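Local coordinates for protein pullulanase (Bacillus acidopullulyticus, PDB 2WAN) that hydrolyses the alpha-1,6-glucosidic linkages of pullulan and related branched polysaccharides of the starch type, acting as a debranching glycoside hydrolase, at residues Tyr322-Thr327 / Gln368-Glu374; Leu373-Leu379 / Thr404-Asp410; Trp865-Val870 / Leu917-Gln921; Ser878-Leu883 / Val905-Val911. Residues are numbered along the deposited sequence.

Interaction 1 (Tyr322-Thr327 / Gln368-Glu374); sequences YSKDAT and QVSGNLE
The Tyr322 side chain (chi1 t) lies across the turn Asn372-Glu374: Asn372 OD1 and Leu373 N meet the edge of its ring, CE1 comes within 3.5 Å of Glu374 N, and OH donates to Asn372 OD1 at 2.7 Å. The same OD1 accepts from Glu374 N (3.1 Å), closing an Asx turn. From Tyr322 the chain reverses tightly through Ser323-Ala326, with Lys324 and Asp325 at helical backbone angles; Ser323 N (2.9 Å) and Ser323 OG (2.7 Å, chi1 p) both donate to Ala326 O. Beyond the reversal, strand 326-332 runs antiparallel to strand 364-370 in the beta-sandwich of the carbohydrate-binding module 48 family, the isoamylase N-terminal domain. Thr327 and Val369 form the hydrogen-bonded pair (Thr327 N to Val369 O 3.0 Å, Val369 N to Thr327 O 2.9 Å; CA-CA 5.4 Å), and their side chains share the face that packs inward, Val369 against Phe329 and Leu341. Ala326 and Ser370 follow as a non-hydrogen-bonded pair, CA-CA 4.3 Å, on the other face. Gly371 N donates to Asp325 O at 2.8 Å; phi 110° and psi 174° at Gly371 suit a residue without CB. Where the strands part, one water between the two segments donates to Ser323 O (2.8 Å) and Gly371 O (2.6 Å) and accepts from Thr327 OG1 (2.7 Å) and Leu373 N (2.9 Å).

Interaction 2 (Leu373-Leu379 / Thr404-Asp410); sequences LENWYYL and TRGMIVD. With ACT (acetate ion), chain P; SO4 (sulfate ion), chain K.
Thr404 leads in, its O 3.4 Å from Leu379 CD2. Arg405, nearly extended (chi1 m, then t, t), sends NE to an acetate O at 3.1 Å; its NH2 also bonds Gly349 O, and the guanidinium makes a cation-pi contact with Tyr344. Gly406 pairs antiparallel with Tyr378 (Tyr378 N to Gly406 O 2.8 Å, Gly406 N to Tyr378 O 2.9 Å); a CB there would crowd the Tyr378 ring. This adds the short strand 406-407 to strand 377-383 of the beta-sandwich of the isoamylase N-terminal domain. Met407, all t, faces Tyr377 across a non-hydrogen-bonded pair (CA-CA 4.3 Å): CG lies 4.1 Å from the Tyr377 ring centroid (CH-pi), SD 4.5 Å from it, an oblique Met-aromatic contact. Ile408 N donates to Trp376 O, and Ile408 O accepts from Asn375 N, both 2.8 Å, gripping the type II turn Leu373-Trp376; Ile408 CG1 meets Tyr378 CD1 at 3.7 Å. At Asp410, a water donates to OD2 (2.6 Å) and to Glu374 OE2 (2.9 Å), bridging the two carboxylates.

Interaction 3 (Trp865-Val870 / Leu917-Gln921); sequences WKNIIV and LILKQ
Strand 917-920, the last of the chain, runs antiparallel beside strand 868-870 in the C-terminal all-beta domain of the pullulanase; the axes approach to 4.6 Å with 168° between their directions. Backbone hydrogen bonds set the register. Ile869 and Leu919 are the hydrogen-bonded pair (Ile869 N to Leu919 O 2.8 Å, Leu919 N to Ile869 O 2.9 Å), flanked by the non-hydrogen-bonded pairs Ile868-Lys920 and Val870-Ile918, CA-CA 4.5 and 4.6 Å. The ladder continues into the terminus: Gln921 N donates to Asn867 O at 2.9 Å, and Asn867 N to the terminal carboxylate oxygen Gln921 OXT at 3.2 Å. A side-chain bond, Asn867 ND2 to Gln921 OE1 (2.9 Å), lies on the Ile869-Leu919 side, while Gln921 NE2 reaches Ser885 O and Asp887 O. Apolar packing occupies both faces: Ile869 CB meets Leu919 CD1 at 4.1 Å, and Ile868 CG2 meets Ile918 CG2 at 4.0 Å, with Ile918 against Met820 and Leu823 of helix 811-826. On that second face Lys920 (chi1 p, chi2 p) folds over Trp865 (chi1 m), which also stacks with His827; Lys920 CG sits 3.6 Å from the centroid of the Trp865 six-membered ring, 13° off its normal.

Interaction 4 (Ser878-Leu883 / Val905-Val911); sequences SQTLNL and VMGNVQV
Ser878 enters with CA 3.3 Å from Val911 O, a CA-H...O contact, and its OG bonds a glycerol. Gln879 forms a hydrogen-bonded antiparallel pair with Val911: Gln879 N to Val911 O 3.0 Å, Val911 N to Gln879 O 2.7 Å. Thr880 (chi1 p) pairs with Gln910 without hydrogen bonds, CA-CA 4.4 Å, both side chains on the solvent face. Leu881 repeats the hydrogen-bonded pattern with Val909 (Leu881 N to Val909 O 2.8 Å, Val909 N to Leu881 O 3.0 Å), its CB 4.1 Å from Val909 CG1. The two strands, 879-882 and 908-911, cross at 152° with axes 4.6 Å apart and make a small two-stranded antiparallel sheet that packs, sandwich-fashion, on the larger sheet of the C-terminal all-beta domain: Leu881 rests on Ile869 and Met871, Val909 and Val911 on Leu917. Asn882 faces Asn908 on the exposed side, CA-CA 4.5 Å, in a non-hydrogen-bonded pair. Leu883 ends the ladder, its N donating to Gly907 O at 2.8 Å; Gly907 has positive phi (86°). The Leu883 side chain (chi1 m, chi2 t) turns to the other segment, CD1 3.9 Å from Val905 CG2 and CD2 4.0 Å from Val909 CG1.

How the interactions relate
Two clusters lie far apart: the centres of interactions 1 and 4 are about 74 Å apart, on opposite sides of the chain's centre. Interactions 1 and 2 share Leu373 and Glu374 and belong to one sheet, with Ile408 CG2 3.9 Å from Tyr322 CD1; both are partly buried, and waters help hold their turns. Interactions 3 and 4 instead face each other from two sheets of the C-terminal domain, where Leu919 CD1 meets Leu883 CD2 at 3.3 Å and Leu917 CD2 meets Val911 CG2 at 3.6 Å. Interaction 3 is the buried member, with aliphatic side chains on both faces; interaction 4 keeps a polar outer face of Thr880, Asn882, Asn908 and Gln910.

Interaction 1 (Tyr322-Thr327 / Gln368-Glu374)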
# COMPACT_ATOMS: atom_id res chain seq x y z
N TYR A 322 21.69 -22.30 2.78
CA TYR A 322 22.74 -22.86 3.63
C TYR A 322 22.53 -24.33 4.02
O TYR A 322 21.42 -24.73 4.42
CB TYR A 322 22.89 -22.02 4.92
CG TYR A 322 23.79 -22.71 5.94
CD1 TYR A 322 25.18 -22.63 5.82
CD2 TYR A 322 23.25 -23.48 6.96
CE1 TYR A 322 26.01 -23.30 6.74
CE2 TYR A 322 24.07 -24.15 7.87
CZ TYR A 322 25.45 -24.04 7.75
OH TYR A 322 26.25 -24.71 8.66
N SER A 323 23.61 -25.10 3.92
CA SER A 323 23.68 -26.42 4.56
C SER A 323 25.05 -26.62 5.18
O SER A 323 26.00 -25.90 4.86
CB SER A 323 23.36 -27.55 3.56
OG SER A 323 24.45 -27.78 2.68
N LYS A 324 25.18 -27.61 6.05
CA LYS A 324 26.47 -27.88 6.66
C LYS A 324 27.56 -28.14 5.61
O LYS A 324 28.69 -27.68 5.76
CB LYS A 324 26.36 -29.03 7.66
CG LYS A 324 27.18 -28.84 8.93
CD LYS A 324 26.97 -30.00 9.91
CE LYS A 324 27.57 -31.30 9.39
NZ LYS A 324 29.05 -31.22 9.20
N ASP A 325 27.20 -28.86 4.54
CA ASP A 325 28.16 -29.28 3.49
C ASP A 325 28.47 -28.27 2.39
O ASP A 325 29.54 -28.35 1.78
CB ASP A 325 27.68 -30.58 2.83
CG ASP A 325 27.69 -31.78 3.78
OD1 ASP A 325 28.51 -31.80 4.72
OD2 ASP A 325 26.86 -32.70 3.58
N ALA A 326 27.55 -27.34 2.13
CA ALA A 326 27.66 -26.38 1.03
C ALA A 326 26.62 -25.26 1.15
O ALA A 326 25.55 -25.46 1.74
CB ALA A 326 27.48 -27.07 -0.30
N THR A 327 26.93 -24.10 0.60
CA THR A 327 25.93 -23.03 0.44
C THR A 327 25.79 -22.69 -1.06
O THR A 327 26.79 -22.56 -1.76
CB THR A 327 26.30 -21.76 1.28
OG1 THR A 327 26.27 -22.07 2.68
CG2 THR A 327 25.32 -20.62 1.01
N GLN A 368 27.45 -22.85 -6.39
CA GLN A 368 27.52 -23.67 -5.19
C GLN A 368 28.94 -23.62 -4.64
O GLN A 368 29.90 -23.84 -5.38
CB GLN A 368 27.09 -25.12 -5.48
CG GLN A 368 26.95 -25.97 -4.23
CD GLN A 368 26.55 -27.41 -4.52
OE1 GLN A 368 27.04 -28.34 -3.88
NE2 GLN A 368 25.66 -27.59 -5.49
N VAL A 369 29.05 -23.33 -3.36
CA VAL A 369 30.34 -23.26 -2.67
C VAL A 369 30.40 -24.36 -1.62
O VAL A 369 29.59 -24.38 -0.70
CB VAL A 369 30.56 -21.87 -2.02
CG1 VAL A 369 31.97 -21.78 -1.42
CG2 VAL A 369 30.34 -20.75 -3.05
N SER A 370 31.35 -25.28 -1.79
CA SER A 370 31.51 -26.38 -0.86
C SER A 370 32.10 -25.92 0.47
O SER A 370 32.89 -24.97 0.53
CB SER A 370 32.37 -27.49 -1.46
OG SER A 370 33.64 -26.98 -1.81
N GLY A 371 31.69 -26.58 1.54
CA GLY A 371 32.16 -26.21 2.86
C GLY A 371 31.08 -25.59 3.72
O GLY A 371 29.96 -25.35 3.26
N ASN A 372 31.42 -25.34 4.98
CA ASN A 372 30.47 -24.81 5.95
C ASN A 372 30.68 -23.31 6.04
O ASN A 372 31.66 -22.84 6.62
CB ASN A 372 30.68 -25.47 7.32
CG ASN A 372 29.58 -25.12 8.33
OD1 ASN A 372 28.86 -24.13 8.18
ND2 ASN A 372 29.45 -25.95 9.36
N LEU A 373 29.74 -22.55 5.46
CA LEU A 373 29.86 -21.10 5.40
C LEU A 373 29.06 -20.40 6.51
O LEU A 373 28.79 -19.20 6.43
CB LEU A 373 29.44 -20.57 4.02
CG LEU A 373 30.45 -20.68 2.86
CD1 LEU A 373 30.66 -22.12 2.45
CD2 LEU A 373 29.99 -19.86 1.66
N GLU A 374 28.69 -21.13 7.56
CA GLU A 374 27.97 -20.49 8.66
C GLU A 374 28.75 -19.30 9.24
O GLU A 374 29.93 -19.42 9.56
CB GLU A 374 27.59 -21.49 9.77
CG GLU A 374 26.75 -20.86 10.90
CD GLU A 374 26.25 -21.87 11.92
OE1 GLU A 374 26.76 -23.01 11.94
OE2 GLU A 374 25.37 -21.50 12.72
O HOH W 1 27.83 -23.99 3.83
O HOH W 2 31.15 -28.51 9.59

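Interaction 2 (Leu373-Leu379 / Thr404-Asp410)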
# COMPACT_ATOMS: atom_id res chain seq x y z
N LEU A 373 29.74 -22.55 5.46
CA LEU A 373 29.86 -21.10 5.40
C LEU A 373 29.06 -20.40 6.51
O LEU A 373 28.79 -19.20 6.43
CB LEU A 373 29.44 -20.57 4.02
CG LEU A 373 30.45 -20.68 2.86
CD1 LEU A 373 30.66 -22.12 2.45
CD2 LEU A 373 29.99 -19.86 1.66
N GLU A 374 28.69 -21.13 7.56
CA GLU A 374 27.97 -20.49 8.66
C GLU A 374 28.75 -19.30 9.24
O GLU A 374 29.93 -19.42 9.56
CB GLU A 374 27.59 -21.49 9.77
CG GLU A 374 26.75 -20.86 10.90
CD GLU A 374 26.25 -21.87 11.92
OE1 GLU A 374 26.76 -23.01 11.94
OE2 GLU A 374 25.37 -21.50 12.72
N ASN A 375 28.06 -18.17 9.38
CA ASN A 375 28.61 -16.93 9.94
C ASN A 375 29.60 -16.22 9.05
O ASN A 375 30.24 -15.27 9.50
CB ASN A 375 29.20 -17.15 11.35
CG ASN A 375 28.18 -17.71 12.32
OD1 ASN A 375 26.99 -17.43 12.21
ND2 ASN A 375 28.64 -18.52 13.25
N TRP A 376 29.69 -16.64 7.79
CA TRP A 376 30.50 -15.94 6.78
C TRP A 376 29.70 -14.75 6.22
O TRP A 376 28.46 -14.73 6.31
CB TRP A 376 30.87 -16.88 5.63
CG TRP A 376 32.04 -17.75 5.95
CD1 TRP A 376 32.11 -18.72 6.92
CD2 TRP A 376 33.30 -17.76 5.27
NE1 TRP A 376 33.36 -19.31 6.90
CE2 TRP A 376 34.11 -18.75 5.90
CE3 TRP A 376 33.84 -17.02 4.20
CZ2 TRP A 376 35.42 -19.02 5.50
CZ3 TRP A 376 35.15 -17.29 3.80
CH2 TRP A 376 35.92 -18.29 4.44
N TYR A 377 30.41 -13.78 5.64
CA TYR A 377 29.77 -12.61 5.05
C TYR A 377 29.99 -12.61 3.54
O TYR A 377 30.96 -13.20 3.04
CB TYR A 377 30.29 -11.31 5.68
CG TYR A 377 29.96 -11.21 7.16
CD1 TYR A 377 30.80 -11.79 8.14
CD2 TYR A 377 28.80 -10.57 7.59
CE1 TYR A 377 30.50 -11.71 9.50
CE2 TYR A 377 28.48 -10.49 8.95
CZ TYR A 377 29.33 -11.05 9.90
OH TYR A 377 29.00 -10.95 11.24
N TYR A 378 29.10 -11.96 2.80
CA TYR A 378 29.27 -11.94 1.36
C TYR A 378 28.64 -10.73 0.68
O TYR A 378 27.79 -10.02 1.24
CB TYR A 378 28.71 -13.21 0.70
CG TYR A 378 27.18 -13.34 0.59
CD1 TYR A 378 26.39 -13.55 1.72
CD2 TYR A 378 26.55 -13.30 -0.66
CE1 TYR A 378 25.00 -13.69 1.62
CE2 TYR A 378 25.15 -13.45 -0.78
CZ TYR A 378 24.39 -13.65 0.36
OH TYR A 378 23.05 -13.83 0.28
N LEU A 379 29.13 -10.50 -0.54
CA LEU A 379 28.58 -9.48 -1.43
C LEU A 379 28.59 -10.06 -2.83
O LEU A 379 29.37 -11.00 -3.13
CB LEU A 379 29.47 -8.24 -1.44
CG LEU A 379 29.44 -7.32 -0.22
CD1 LEU A 379 30.56 -6.29 -0.28
CD2 LEU A 379 28.06 -6.65 -0.08
N THR A 404 26.90 -3.54 5.54
CA THR A 404 28.01 -3.42 4.61
C THR A 404 28.11 -4.71 3.77
O THR A 404 28.60 -4.70 2.63
CB THR A 404 29.34 -3.17 5.33
OG1 THR A 404 29.62 -4.26 6.23
CG2 THR A 404 29.29 -1.85 6.13
N ARG A 405 27.62 -5.82 4.35
CA ARG A 405 27.71 -7.15 3.77
C ARG A 405 26.52 -7.98 4.22
O ARG A 405 25.97 -7.72 5.28
CB ARG A 405 28.98 -7.88 4.27
CG ARG A 405 30.25 -7.08 4.08
CD ARG A 405 31.48 -7.66 4.81
NE ARG A 405 32.60 -6.78 4.47
CZ ARG A 405 33.87 -6.98 4.83
NH1 ARG A 405 34.21 -8.03 5.56
NH2 ARG A 405 34.80 -6.10 4.44
N GLY A 406 26.16 -8.97 3.40
CA GLY A 406 25.17 -9.98 3.80
C GLY A 406 25.85 -11.02 4.67
O GLY A 406 27.07 -11.17 4.61
N MET A 407 25.07 -11.74 5.48
CA MET A 407 25.63 -12.76 6.36
C MET A 407 24.90 -14.09 6.14
O MET A 407 23.68 -14.13 6.14
CB MET A 407 25.51 -12.33 7.82
CG MET A 407 26.20 -13.27 8.81
SD MET A 407 25.92 -12.67 10.49
CE MET A 407 26.93 -13.83 11.39
N ILE A 408 25.67 -15.16 5.95
CA ILE A 408 25.11 -16.49 5.76
C ILE A 408 24.91 -17.12 7.14
O ILE A 408 25.85 -17.19 7.96
CB ILE A 408 26.09 -17.37 4.95
CG1 ILE A 408 26.30 -16.78 3.55
CG2 ILE A 408 25.58 -18.82 4.87
CD1 ILE A 408 27.73 -16.82 3.09
N VAL A 409 23.69 -17.59 7.41
CA VAL A 409 23.36 -18.12 8.74
C VAL A 409 22.52 -19.39 8.67
O VAL A 409 21.83 -19.63 7.66
CB VAL A 409 22.60 -17.05 9.63
CG1 VAL A 409 23.47 -15.81 9.84
CG2 VAL A 409 21.23 -16.67 9.00
N ASP A 410 22.62 -20.19 9.73
CA ASP A 410 21.76 -21.35 9.96
C ASP A 410 20.49 -20.86 10.68
O ASP A 410 20.51 -20.63 11.89
CB ASP A 410 22.51 -22.33 10.86
CG ASP A 410 21.72 -23.61 11.14
OD1 ASP A 410 20.53 -23.71 10.74
OD2 ASP A 410 22.31 -24.51 11.76
C ACT P . 33.21 -3.88 1.97
O ACT P . 32.54 -4.02 3.03
OXT ACT P . 32.57 -3.81 0.90
CH3 ACT P . 34.71 -3.81 1.96
S SO4 K . 35.42 -22.00 8.97
O1 SO4 K . 34.65 -23.24 8.95
O2 SO4 K . 36.29 -21.99 7.79
O3 SO4 K . 36.21 -21.93 10.19
O4 SO4 K . 34.47 -20.88 8.87
O HOH W 3 24.14 -19.12 12.10
O HOH W 4 24.22 -24.05 13.51

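Interaction 3 (Trp865-Val870 / Leu917-Gln921)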
# COMPACT_ATOMS: atom_id res chain seq x y z
N TRP A 865 -26.99 -12.40 22.92
CA TRP A 865 -28.03 -11.39 23.18
C TRP A 865 -28.94 -11.27 21.95
O TRP A 865 -28.47 -11.04 20.84
CB TRP A 865 -27.41 -10.02 23.52
CG TRP A 865 -26.77 -9.96 24.88
CD1 TRP A 865 -26.93 -10.83 25.92
CD2 TRP A 865 -25.92 -8.90 25.37
NE1 TRP A 865 -26.19 -10.40 27.03
CE2 TRP A 865 -25.56 -9.22 26.70
CE3 TRP A 865 -25.40 -7.74 24.79
CZ2 TRP A 865 -24.73 -8.40 27.49
CZ3 TRP A 865 -24.56 -6.92 25.56
CH2 TRP A 865 -24.24 -7.25 26.89
N LYS A 866 -30.26 -11.40 22.17
CA LYS A 866 -31.23 -11.37 21.06
C LYS A 866 -31.19 -10.05 20.27
O LYS A 866 -31.04 -10.03 19.04
CB LYS A 866 -32.65 -11.61 21.60
CG LYS A 866 -33.71 -11.60 20.49
CD LYS A 866 -35.10 -11.93 21.03
CE LYS A 866 -36.09 -12.11 19.89
NZ LYS A 866 -37.47 -12.42 20.41
N ASN A 867 -31.36 -8.94 21.00
CA ASN A 867 -31.34 -7.62 20.42
C ASN A 867 -30.34 -6.77 21.20
O ASN A 867 -30.34 -6.80 22.44
CB ASN A 867 -32.74 -6.97 20.52
CG ASN A 867 -33.78 -7.70 19.68
OD1 ASN A 867 -33.51 -8.13 18.55
ND2 ASN A 867 -34.98 -7.84 20.24
N ILE A 868 -29.51 -6.03 20.46
CA ILE A 868 -28.61 -5.05 21.06
C ILE A 868 -28.91 -3.68 20.48
O ILE A 868 -29.00 -3.52 19.26
CB ILE A 868 -27.13 -5.39 20.81
CG1 ILE A 868 -26.83 -6.84 21.23
CG2 ILE A 868 -26.20 -4.37 21.53
CD1 ILE A 868 -25.41 -7.31 20.95
N ILE A 869 -29.07 -2.69 21.36
CA ILE A 869 -29.21 -1.31 20.87
C ILE A 869 -27.98 -0.49 21.26
O ILE A 869 -27.51 -0.58 22.38
CB ILE A 869 -30.49 -0.61 21.40
CG1 ILE A 869 -31.71 -1.17 20.68
CG2 ILE A 869 -30.38 0.94 21.20
CD1 ILE A 869 -33.04 -0.70 21.30
N VAL A 870 -27.45 0.27 20.29
CA VAL A 870 -26.35 1.20 20.56
C VAL A 870 -26.82 2.59 20.12
O VAL A 870 -27.40 2.73 19.05
CB VAL A 870 -25.08 0.83 19.73
CG1 VAL A 870 -23.97 1.89 19.89
CG2 VAL A 870 -24.55 -0.55 20.12
N LEU A 917 -24.82 4.86 24.65
CA LEU A 917 -25.78 4.01 25.37
C LEU A 917 -25.73 2.63 24.74
O LEU A 917 -25.70 2.52 23.52
CB LEU A 917 -27.20 4.57 25.21
CG LEU A 917 -28.35 3.70 25.76
CD1 LEU A 917 -28.48 3.88 27.27
CD2 LEU A 917 -29.67 4.01 25.04
N ILE A 918 -25.70 1.58 25.56
CA ILE A 918 -25.88 0.22 25.07
C ILE A 918 -26.94 -0.49 25.90
O ILE A 918 -26.91 -0.48 27.13
CB ILE A 918 -24.57 -0.60 25.11
CG1 ILE A 918 -23.46 0.21 24.42
CG2 ILE A 918 -24.79 -1.98 24.37
CD1 ILE A 918 -22.09 -0.41 24.48
N LEU A 919 -27.91 -1.08 25.20
CA LEU A 919 -28.97 -1.87 25.82
C LEU A 919 -29.02 -3.23 25.19
O LEU A 919 -28.58 -3.39 24.06
CB LEU A 919 -30.33 -1.25 25.53
CG LEU A 919 -30.52 0.24 25.76
CD1 LEU A 919 -31.80 0.65 25.06
CD2 LEU A 919 -30.59 0.53 27.24
N LYS A 920 -29.61 -4.18 25.90
CA LYS A 920 -29.87 -5.50 25.31
C LYS A 920 -31.17 -6.09 25.80
O LYS A 920 -31.69 -5.72 26.87
CB LYS A 920 -28.69 -6.48 25.52
CG LYS A 920 -28.40 -6.85 26.98
CD LYS A 920 -29.23 -8.05 27.39
CE LYS A 920 -28.89 -8.55 28.78
NZ LYS A 920 -29.70 -9.77 29.07
N GLN A 921 -31.68 -7.04 25.03
CA GLN A 921 -32.89 -7.75 25.36
C GLN A 921 -32.60 -9.20 25.04
O GLN A 921 -33.04 -10.13 25.72
CB GLN A 921 -33.97 -7.23 24.41
CG GLN A 921 -35.37 -7.57 24.71
CD GLN A 921 -36.30 -6.76 23.83
OE1 GLN A 921 -36.37 -6.98 22.62
NE2 GLN A 921 -37.02 -5.83 24.44
OXT GLN A 921 -31.91 -9.46 24.06
O HOH W 5 -31.15 -12.17 24.92

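Interaction 4 (Ser878-Leu883 / Val905-Val911)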
# COMPACT_ATOMS: atom_id res chain seq x y z
N SER A 878 -28.37 15.75 27.45
CA SER A 878 -28.91 14.39 27.38
C SER A 878 -29.97 14.34 26.29
O SER A 878 -30.61 15.35 25.98
CB SER A 878 -29.49 13.94 28.72
OG SER A 878 -30.63 14.73 29.06
N GLN A 879 -30.16 13.15 25.72
CA GLN A 879 -31.09 12.94 24.64
C GLN A 879 -31.88 11.67 24.91
O GLN A 879 -31.37 10.75 25.54
CB GLN A 879 -30.35 12.81 23.31
CG GLN A 879 -29.48 14.02 22.95
CD GLN A 879 -30.31 15.23 22.57
OE1 GLN A 879 -31.28 15.12 21.82
NE2 GLN A 879 -29.90 16.40 23.05
N THR A 880 -33.11 11.62 24.44
CA THR A 880 -33.95 10.47 24.72
C THR A 880 -34.17 9.61 23.48
O THR A 880 -34.17 10.11 22.36
CB THR A 880 -35.32 10.89 25.30
OG1 THR A 880 -36.02 11.68 24.33
CG2 THR A 880 -35.11 11.72 26.56
N LEU A 881 -34.31 8.31 23.71
CA LEU A 881 -34.54 7.35 22.64
C LEU A 881 -35.82 6.56 22.90
O LEU A 881 -35.98 5.98 23.96
CB LEU A 881 -33.35 6.38 22.57
CG LEU A 881 -33.51 5.26 21.53
CD1 LEU A 881 -33.44 5.82 20.12
CD2 LEU A 881 -32.40 4.24 21.72
N ASN A 882 -36.70 6.51 21.90
CA ASN A 882 -37.87 5.65 21.95
C ASN A 882 -37.47 4.23 21.68
O ASN A 882 -36.72 3.98 20.74
CB ASN A 882 -38.90 6.14 20.94
CG ASN A 882 -39.54 7.45 21.38
OD1 ASN A 882 -39.96 7.56 22.53
ND2 ASN A 882 -39.57 8.44 20.50
N LEU A 883 -37.95 3.30 22.51
CA LEU A 883 -37.50 1.92 22.40
C LEU A 883 -38.53 1.01 21.73
O LEU A 883 -39.75 1.26 21.85
CB LEU A 883 -37.12 1.37 23.78
CG LEU A 883 -35.99 2.07 24.53
CD1 LEU A 883 -35.94 1.57 25.97
CD2 LEU A 883 -34.66 1.83 23.80
N VAL A 905 -35.34 -0.82 31.68
CA VAL A 905 -36.27 0.22 31.23
C VAL A 905 -37.19 -0.32 30.14
O VAL A 905 -36.85 -1.31 29.46
CB VAL A 905 -35.54 1.48 30.69
CG1 VAL A 905 -34.82 2.25 31.82
CG2 VAL A 905 -34.58 1.09 29.56
N MET A 906 -38.35 0.32 29.98
CA MET A 906 -39.23 0.11 28.83
C MET A 906 -39.64 1.43 28.23
O MET A 906 -39.76 2.43 28.94
CB MET A 906 -40.49 -0.66 29.23
CG MET A 906 -40.22 -1.97 29.89
SD MET A 906 -41.74 -2.74 30.48
CE MET A 906 -42.62 -2.95 28.96
N GLY A 907 -39.89 1.43 26.92
CA GLY A 907 -40.52 2.56 26.23
C GLY A 907 -39.62 3.67 25.76
O GLY A 907 -39.63 4.03 24.58
N ASN A 908 -38.84 4.23 26.68
CA ASN A 908 -38.00 5.37 26.41
C ASN A 908 -36.81 5.31 27.36
O ASN A 908 -36.91 4.74 28.46
CB ASN A 908 -38.81 6.66 26.63
CG ASN A 908 -38.16 7.90 26.05
OD1 ASN A 908 -38.25 8.17 24.84
ND2 ASN A 908 -37.55 8.70 26.91
N VAL A 909 -35.68 5.86 26.94
CA VAL A 909 -34.49 5.90 27.78
C VAL A 909 -33.67 7.16 27.51
O VAL A 909 -33.62 7.66 26.38
CB VAL A 909 -33.61 4.61 27.60
CG1 VAL A 909 -33.00 4.56 26.21
CG2 VAL A 909 -32.53 4.50 28.69
N GLN A 910 -33.05 7.69 28.57
CA GLN A 910 -32.24 8.90 28.46
C GLN A 910 -30.76 8.54 28.30
O GLN A 910 -30.24 7.68 29.01
CB GLN A 910 -32.47 9.77 29.69
CG GLN A 910 -31.86 11.16 29.59
CD GLN A 910 -32.25 12.04 30.77
OE1 GLN A 910 -33.43 12.19 31.08
NE2 GLN A 910 -31.26 12.61 31.43
N VAL A 911 -30.10 9.17 27.33
CA VAL A 911 -28.70 8.95 27.07
C VAL A 911 -27.92 10.17 27.52
O VAL A 911 -28.13 11.25 26.94
CB VAL A 911 -28.42 8.73 25.56
CG1 VAL A 911 -26.93 8.48 25.34
CG2 VAL A 911 -29.29 7.57 24.99